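Local coordinates for pheromone response PrgU-like domain-containing protein (Enterococcus faecalis, PDB 2GMQ) that is of unknown function but, as a plasmid-encoded PrgU-like protein, probably takes part in the pheromone response of its host, at residues Arg43-Glu46 with Met47-Lys51. Residues are numbered along the deposited sequence; the frame is centred on the assembly and turned at random.
Sequences RAME and MWYNK
M47, W48, Y49 and N50 each bond through their backbone N to the carbonyl oxygen four residues back, so this is a local contact between successive turns of the short helix 41-50, which follows strand 34-39 and packs one side against a second subunit. A44, whose small methyl probably lets the helix come close, touches V94 and P95 of strand 94-98. The selenomethionine M47 runs its chain straight beyond CG and brings its methyl CE over one face of the R43 guanidinium, 3.6 Å from NH2 of R43; a flexible apolar chain suits the flat face of a cation whose rim is taken up by E46 at NE, D22 at NH1 and Q52 at NH2. The salt bridge from NE of R43 to OE2 of E46 (2.9 Å) is weak as a hydrogen bond, at 119°. K51, with positive phi (57°), is the C' residue of a Schellman motif that ends the helix, and its chain curls back until NZ donates to O of W48 at 2.9 Å, where its charge would suit the partly negative C-terminal end. One water donates to OE2 of E46 at 2.7 Å and accepts from ND2 of N50, linking carboxylate to amide. R43 and E46 also pair with E46 and R43 of the second subunit, whose Q19 and A17 donate their backbone N-H to E46 OE1 and N50 OD1. M45, another selenomethionine, makes Met-aromatic contacts that hold for one of two conformers each of M45 and W48: with CG anti to the backbone N (chi1 -174°) and a bend at chi2, SE meets the W48 and Y49 rings obliquely, 3.9 Å from CE3 of W48.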
# COMPACT_ATOMS: atom_id res chain seq x y z
N ARG A 43 -8.70 8.82 -7.28
CA ARG A 43 -9.44 9.86 -6.53
C ARG A 43 -9.96 10.91 -7.55
O ARG A 43 -11.07 11.40 -7.40
CB ARG A 43 -8.60 10.52 -5.43
CG ARG A 43 -9.53 11.55 -4.56
CD ARG A 43 -10.74 10.80 -3.94
NE ARG A 43 -11.64 11.74 -3.25
CZ ARG A 43 -11.42 12.27 -2.02
NH1 ARG A 43 -10.31 12.01 -1.37
NH2 ARG A 43 -12.29 13.15 -1.51
N ALA A 44 -9.17 11.31 -8.54
CA ALA A 44 -9.65 12.34 -9.49
C ALA A 44 -10.91 11.84 -10.23
O ALA A 44 -11.85 12.63 -10.48
CB ALA A 44 -8.63 12.74 -10.45
N MSE A 45 -10.91 10.54 -10.60
CA MSE A 45 -12.07 9.98 -11.27
C MSE A 45 -13.27 9.98 -10.34
O MSE A 45 -14.33 10.40 -10.74
CB MSE A 45 -11.78 8.59 -11.79
CG MSE A 45 -12.94 8.05 -12.63
SE MSE A 45 -13.21 8.99 -14.38
CE MSE A 45 -11.83 8.02 -15.39
N GLU A 46 -13.09 9.55 -9.10
CA GLU A 46 -14.15 9.68 -8.12
C GLU A 46 -14.67 11.12 -8.04
O GLU A 46 -15.88 11.27 -8.05
CB GLU A 46 -13.63 9.19 -6.75
CG GLU A 46 -14.71 8.94 -5.75
CD GLU A 46 -14.18 9.26 -4.35
OE1 GLU A 46 -13.85 8.27 -3.68
OE2 GLU A 46 -14.14 10.48 -3.99
N MSE A 47 -13.80 12.15 -7.93
CA MSE A 47 -14.21 13.52 -7.76
C MSE A 47 -14.93 13.96 -9.04
O MSE A 47 -15.91 14.75 -8.94
CB MSE A 47 -13.00 14.42 -7.50
CG MSE A 47 -12.37 14.03 -6.19
SE MSE A 47 -10.92 15.35 -5.97
CE MSE A 47 -10.78 15.30 -3.96
N TRP A 48 -14.51 13.42 -10.20
CA TRP A 48 -15.20 13.72 -11.43
C TRP A 48 -16.68 13.26 -11.41
O TRP A 48 -17.59 14.00 -11.78
CB TRP A 48 -14.45 13.12 -12.60
CG TRP A 48 -15.05 13.54 -13.79
CD1 TRP A 48 -15.06 14.80 -14.30
CD2 TRP A 48 -15.86 12.75 -14.64
NE1 TRP A 48 -15.80 14.85 -15.44
CE2 TRP A 48 -16.30 13.59 -15.69
CE3 TRP A 48 -16.23 11.39 -14.64
CZ2 TRP A 48 -17.12 13.12 -16.73
CZ3 TRP A 48 -17.04 10.92 -15.70
CH2 TRP A 48 -17.47 11.79 -16.73
N TYR A 49 -16.92 12.03 -10.96
CA TYR A 49 -18.28 11.50 -10.93
C TYR A 49 -19.11 12.32 -9.93
O TYR A 49 -20.30 12.57 -10.24
CB TYR A 49 -18.36 10.02 -10.57
CG TYR A 49 -18.00 9.09 -11.69
CD1 TYR A 49 -18.91 8.85 -12.71
CD2 TYR A 49 -16.75 8.49 -11.77
CE1 TYR A 49 -18.59 7.96 -13.73
CE2 TYR A 49 -16.42 7.60 -12.80
CZ TYR A 49 -17.34 7.37 -13.79
OH TYR A 49 -17.12 6.49 -14.84
N ASN A 50 -18.50 12.72 -8.80
CA ASN A 50 -19.21 13.41 -7.75
C ASN A 50 -19.26 14.93 -7.95
O ASN A 50 -19.96 15.60 -7.19
CB ASN A 50 -18.63 13.12 -6.34
CG ASN A 50 -18.80 11.65 -5.92
OD1 ASN A 50 -19.79 10.99 -6.29
ND2 ASN A 50 -17.85 11.16 -5.10
N LYS A 51 -18.47 15.45 -8.89
CA LYS A 51 -18.31 16.89 -9.04
C LYS A 51 -17.81 17.56 -7.74
O LYS A 51 -18.17 18.69 -7.39
CB LYS A 51 -19.67 17.44 -9.56
CG LYS A 51 -20.25 16.71 -10.76
CD LYS A 51 -19.27 16.80 -11.92
CE LYS A 51 -19.67 15.98 -13.21
NZ LYS A 51 -20.08 14.50 -13.11
O HOH W 1 -15.63 12.68 -4.58